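Local coordinates for LytB (Plasmodium falciparum, PDB 4N7B), which catalyses the last step of the DOXP/MEP isoprenoid pathway, reducing (E)-4-hydroxy-3-methylbut-2-enyl diphosphate to isopentenyl and dimethylallyl diphosphate with an iron-sulfur cluster, at residues Cys430-Ala444 with Leu472-Thr486. Numbering follows the deposited sequence.
Sequences CDLTIVVGSSSSSNA and LKNVNKIALTSAAST. With SO4 (sulfate ion), chain C.
With chi1 at 79°, N443 places CG between its backbone N and carbonyl carbon, and OD1 accepts a nearly straight bond from A484 N (3.1 Å), while ND2 donates to sulfate O4 (3.0 Å). At the far end, D431 sets CG beside its backbone N (chi1 -54°), and OD2 takes K477 N (3.0 Å) and N476 N (3.2 Å) from opposite faces of the carboxylate. Between them, strands 432-436 and 477-482 run parallel, I434 N bonding to A479 O and I434 O accepting from T481 N. One methyl of L480, CD1, packs on I434 CG2 and V436 CG2, both at 3.8 Å. V436 O ends the pairing with two donors, A483 N and the T486 hydroxyl OG1 (2.8 Å). The sulfate, also bound by S442 N and N443 N at the start of helix 442-452 and by H260 and H343, probably marks the substrate's diphosphate site, where S441 and S485 probably also contact the substrate, as in related enzymes; A484 touches the iron-sulfur cluster. In the five-stranded parallel sheet, strand 458-461 flanks 432-436 and strand 221-226 flanks 477-482, while helix 488-499 covers the face bearing V436, L480 and S482.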
loop_
_atom_site.group_PDB
_atom_site.type_symbol
_atom_site.label_atom_id
_atom_site.label_comp_id
_atom_site.label_asym_id
_atom_site.label_seq_id
_atom_site.Cartn_x
_atom_site.Cartn_y
_atom_site.Cartn_z
ATOM N N CYS A 430 19.909 3.500 15.923
ATOM C CA CYS A 430 20.667 2.963 14.787
ATOM C C CYS A 430 21.408 4.039 13.974
ATOM O O CYS A 430 21.105 5.219 14.069
ATOM C CB CYS A 430 19.724 2.204 13.862
ATOM S SG CYS A 430 18.892 0.757 14.660
ATOM N N ASP A 431 22.366 3.591 13.165
ATOM C CA ASP A 431 23.167 4.443 12.296
ATOM C C ASP A 431 22.614 4.424 10.874
ATOM O O ASP A 431 22.866 5.327 10.087
ATOM C CB ASP A 431 24.598 3.922 12.273
ATOM C CG ASP A 431 25.187 3.773 13.667
ATOM O OD1 ASP A 431 25.174 4.756 14.436
ATOM O OD2 ASP A 431 25.659 2.666 14.000
ATOM N N LEU A 432 21.868 3.375 10.545
ATOM C CA LEU A 432 21.318 3.221 9.213
ATOM C C LEU A 432 20.037 2.398 9.239
ATOM O O LEU A 432 19.944 1.388 9.949
ATOM C CB LEU A 432 22.332 2.519 8.318
ATOM C CG LEU A 432 21.778 2.105 6.963
ATOM C CD1 LEU A 432 21.637 3.333 6.066
ATOM C CD2 LEU A 432 22.671 1.064 6.313
ATOM N N THR A 433 19.070 2.803 8.426
ATOM C CA THR A 433 17.841 2.046 8.247
ATOM C C THR A 433 17.807 1.470 6.827
ATOM O O THR A 433 18.003 2.197 5.846
ATOM C CB THR A 433 16.589 2.931 8.455
ATOM O OG1 THR A 433 16.464 3.283 9.842
ATOM C CG2 THR A 433 15.341 2.172 8.008
ATOM N N ILE A 434 17.578 0.165 6.723
ATOM C CA ILE A 434 17.382 -0.471 5.426
ATOM C C ILE A 434 15.948 -0.917 5.301
ATOM O O ILE A 434 15.450 -1.690 6.131
ATOM C CB ILE A 434 18.267 -1.698 5.225
ATOM C CG1 ILE A 434 19.731 -1.285 5.146
ATOM C CG2 ILE A 434 17.877 -2.417 3.933
ATOM C CD1 ILE A 434 20.668 -2.454 5.121
ATOM N N VAL A 435 15.269 -0.394 4.291
ATOM C CA VAL A 435 13.912 -0.794 4.021
ATOM C C VAL A 435 13.936 -1.634 2.775
ATOM O O VAL A 435 14.414 -1.186 1.733
ATOM C CB VAL A 435 12.991 0.386 3.771
ATOM C CG1 VAL A 435 11.589 -0.118 3.455
ATOM C CG2 VAL A 435 12.980 1.304 4.977
ATOM N N VAL A 436 13.425 -2.862 2.878
ATOM C CA VAL A 436 13.404 -3.748 1.716
ATOM C C VAL A 436 12.090 -3.576 1.001
ATOM O O VAL A 436 11.019 -3.690 1.590
ATOM C CB VAL A 436 13.633 -5.199 2.110
ATOM C CG1 VAL A 436 13.727 -6.073 0.882
ATOM C CG2 VAL A 436 14.903 -5.289 2.948
ATOM N N GLY A 437 12.167 -3.226 -0.271
ATOM C CA GLY A 437 10.955 -3.054 -1.038
ATOM C C GLY A 437 11.194 -2.351 -2.342
ATOM O O GLY A 437 12.339 -1.990 -2.678
ATOM N N SER A 438 10.111 -2.184 -3.094
ATOM C CA SER A 438 10.173 -1.599 -4.430
ATOM C C SER A 438 9.985 -0.082 -4.434
ATOM O O SER A 438 9.220 0.462 -3.631
ATOM C CB SER A 438 9.096 -2.225 -5.310
ATOM O OG SER A 438 8.852 -1.388 -6.423
ATOM N N SER A 439 10.645 0.599 -5.367
ATOM C CA SER A 439 10.530 2.056 -5.460
ATOM C C SER A 439 9.160 2.459 -5.981
ATOM O O SER A 439 8.761 3.608 -5.843
ATOM C CB SER A 439 11.626 2.647 -6.352
ATOM O OG SER A 439 11.556 2.083 -7.638
ATOM N N SER A 440 8.426 1.516 -6.562
ATOM C CA SER A 440 7.075 1.816 -7.032
ATOM C C SER A 440 6.076 1.803 -5.863
ATOM O O SER A 440 4.919 2.154 -6.039
ATOM C CB SER A 440 6.643 0.798 -8.091
ATOM O OG SER A 440 6.549 -0.509 -7.522
ATOM N N SER A 441 6.515 1.381 -4.675
ATOM C CA SER A 441 5.624 1.319 -3.517
ATOM C C SER A 441 5.678 2.551 -2.614
ATOM O O SER A 441 6.717 2.858 -2.014
ATOM C CB SER A 441 5.928 0.096 -2.656
ATOM O OG SER A 441 5.350 0.284 -1.374
ATOM N N SER A 442 4.544 3.224 -2.464
ATOM C CA SER A 442 4.501 4.438 -1.664
ATOM C C SER A 442 4.804 4.152 -0.190
ATOM O O SER A 442 5.598 4.865 0.424
ATOM C CB SER A 442 3.150 5.154 -1.840
ATOM O OG SER A 442 2.931 6.108 -0.812
ATOM N N ASN A 443 4.207 3.117 0.393
ATOM C CA ASN A 443 4.419 2.884 1.820
ATOM C C ASN A 443 5.875 2.517 2.116
ATOM O O ASN A 443 6.387 2.824 3.192
ATOM C CB ASN A 443 3.445 1.829 2.396
ATOM C CG ASN A 443 3.867 0.409 2.084
ATOM O OD1 ASN A 443 4.649 -0.191 2.815
ATOM N ND2 ASN A 443 3.342 -0.140 1.000
ATOM N N ALA A 444 6.540 1.840 1.180
ATOM C CA ALA A 444 7.977 1.579 1.315
ATOM C C ALA A 444 8.714 2.913 1.385
ATOM O O ALA A 444 9.516 3.157 2.293
ATOM C CB ALA A 444 8.503 0.761 0.133
ATOM N N LEU A 472 28.107 0.191 4.442
ATOM C CA LEU A 472 28.063 -0.458 5.753
ATOM C C LEU A 472 29.351 -0.183 6.522
ATOM O O LEU A 472 29.473 -0.527 7.698
ATOM C CB LEU A 472 27.902 -1.957 5.600
ATOM C CG LEU A 472 26.656 -2.473 4.884
ATOM C CD1 LEU A 472 26.824 -3.966 4.567
ATOM C CD2 LEU A 472 25.439 -2.231 5.738
ATOM N N LYS A 473 30.322 0.427 5.855
ATOM C CA LYS A 473 31.559 0.785 6.528
ATOM C C LYS A 473 31.194 1.830 7.580
ATOM O O LYS A 473 30.477 2.799 7.284
ATOM C CB LYS A 473 32.597 1.330 5.535
ATOM C CG LYS A 473 34.003 0.818 5.799
ATOM C CD LYS A 473 35.047 1.937 5.772
ATOM C CE LYS A 473 35.855 1.947 4.479
ATOM N NZ LYS A 473 36.931 2.979 4.513
ATOM N N ASN A 474 31.640 1.610 8.817
ATOM C CA ASN A 474 31.345 2.543 9.914
ATOM C C ASN A 474 29.895 2.508 10.425
ATOM O O ASN A 474 29.527 3.319 11.279
ATOM C CB ASN A 474 31.695 3.995 9.531
ATOM C CG ASN A 474 33.095 4.135 8.935
ATOM O OD1 ASN A 474 33.305 4.925 8.002
ATOM N ND2 ASN A 474 34.062 3.374 9.473
ATOM N N VAL A 475 29.056 1.603 9.931
ATOM C CA VAL A 475 27.768 1.448 10.592
ATOM C C VAL A 475 27.735 0.180 11.428
ATOM O O VAL A 475 27.985 -0.932 10.944
ATOM C CB VAL A 475 26.536 1.606 9.651
ATOM C CG1 VAL A 475 26.944 2.180 8.289
ATOM C CG2 VAL A 475 25.771 0.334 9.530
ATOM N N ASN A 476 27.439 0.386 12.707
ATOM C CA ASN A 476 27.419 -0.674 13.697
ATOM C C ASN A 476 26.018 -1.138 14.026
ATOM O O ASN A 476 25.820 -2.285 14.390
ATOM C CB ASN A 476 28.116 -0.190 14.969
ATOM C CG ASN A 476 29.564 0.179 14.722
ATOM O OD1 ASN A 476 30.287 -0.527 14.018
ATOM N ND2 ASN A 476 29.992 1.294 15.291
ATOM N N LYS A 477 25.043 -0.248 13.922
ATOM C CA LYS A 477 23.667 -0.641 14.196
ATOM C C LYS A 477 22.740 -0.323 13.035
ATOM O O LYS A 477 22.657 0.813 12.573
ATOM C CB LYS A 477 23.170 0.017 15.477
ATOM C CG LYS A 477 24.131 -0.176 16.642
ATOM C CD LYS A 477 23.410 -0.256 17.964
ATOM C CE LYS A 477 24.344 0.075 19.121
ATOM N NZ LYS A 477 25.678 -0.587 18.992
ATOM N N ILE A 478 22.036 -1.351 12.589
ATOM C CA ILE A 478 21.108 -1.267 11.479
ATOM C C ILE A 478 19.682 -1.640 11.894
ATOM O O ILE A 478 19.435 -2.662 12.555
ATOM C CB ILE A 478 21.549 -2.217 10.386
ATOM C CG1 ILE A 478 22.907 -1.792 9.871
ATOM C CG2 ILE A 478 20.516 -2.297 9.273
ATOM C CD1 ILE A 478 23.560 -2.824 8.989
ATOM N N ALA A 479 18.747 -0.797 11.494
ATOM C CA ALA A 479 17.335 -1.062 11.641
ATOM C C ALA A 479 16.876 -1.692 10.322
ATOM O O ALA A 479 17.031 -1.071 9.258
ATOM C CB ALA A 479 16.607 0.246 11.882
ATOM N N LEU A 480 16.360 -2.924 10.353
ATOM C CA LEU A 480 15.950 -3.564 9.100
ATOM C C LEU A 480 14.455 -3.842 9.092
ATOM O O LEU A 480 13.949 -4.524 9.986
ATOM C CB LEU A 480 16.724 -4.855 8.869
ATOM C CG LEU A 480 16.290 -5.723 7.689
ATOM C CD1 LEU A 480 16.575 -5.047 6.348
ATOM C CD2 LEU A 480 16.993 -7.079 7.755
ATOM N N THR A 481 13.745 -3.285 8.113
ATOM C CA THR A 481 12.326 -3.565 7.961
ATOM C C THR A 481 11.951 -3.747 6.493
ATOM O O THR A 481 12.820 -3.768 5.630
ATOM C CB THR A 481 11.457 -2.482 8.596
ATOM O OG1 THR A 481 10.092 -2.921 8.571
ATOM C CG2 THR A 481 11.562 -1.202 7.849
ATOM N N SER A 482 10.669 -3.876 6.197
ATOM C CA SER A 482 10.261 -4.107 4.830
ATOM C C SER A 482 8.845 -3.621 4.634
ATOM O O SER A 482 8.059 -3.574 5.576
ATOM C CB SER A 482 10.366 -5.598 4.483
ATOM O OG SER A 482 9.529 -6.353 5.344
ATOM N N ALA A 483 8.538 -3.245 3.398
ATOM C CA ALA A 483 7.250 -2.669 3.059
ATOM C C ALA A 483 6.152 -3.716 3.028
ATOM O O ALA A 483 6.416 -4.919 3.064
ATOM C CB ALA A 483 7.337 -1.993 1.722
ATOM N N ALA A 484 4.916 -3.241 2.938
ATOM C CA ALA A 484 3.752 -4.106 3.010
ATOM C C ALA A 484 3.591 -5.003 1.791
ATOM O O ALA A 484 2.751 -5.899 1.793
ATOM C CB ALA A 484 2.485 -3.256 3.211
ATOM N N SER A 485 4.385 -4.767 0.756
ATOM C CA SER A 485 4.279 -5.506 -0.505
ATOM C C SER A 485 5.509 -6.386 -0.700
ATOM O O SER A 485 5.638 -7.055 -1.720
ATOM C CB SER A 485 4.182 -4.537 -1.692
ATOM O OG SER A 485 5.049 -3.402 -1.480
ATOM N N THR A 486 6.416 -6.385 0.272
ATOM C CA THR A 486 7.715 -7.076 0.136
ATOM C C THR A 486 7.741 -8.544 0.651
ATOM O O THR A 486 7.488 -8.804 1.831
ATOM C CB THR A 486 8.813 -6.292 0.877
ATOM O OG1 THR A 486 8.846 -4.946 0.389
ATOM C CG2 THR A 486 10.160 -6.929 0.642
HETATM S S SO4 C . 1.552 1.259 -2.305
HETATM O O1 SO4 C . 0.103 1.366 -2.397
HETATM O O2 SO4 C . 1.969 -0.122 -2.565
HETATM O O3 SO4 C . 2.111 2.152 -3.318
HETATM O O4 SO4 C . 2.071 1.671 -0.988
HETATM O O HOH W 1 7.701 -3.744 -2.051
#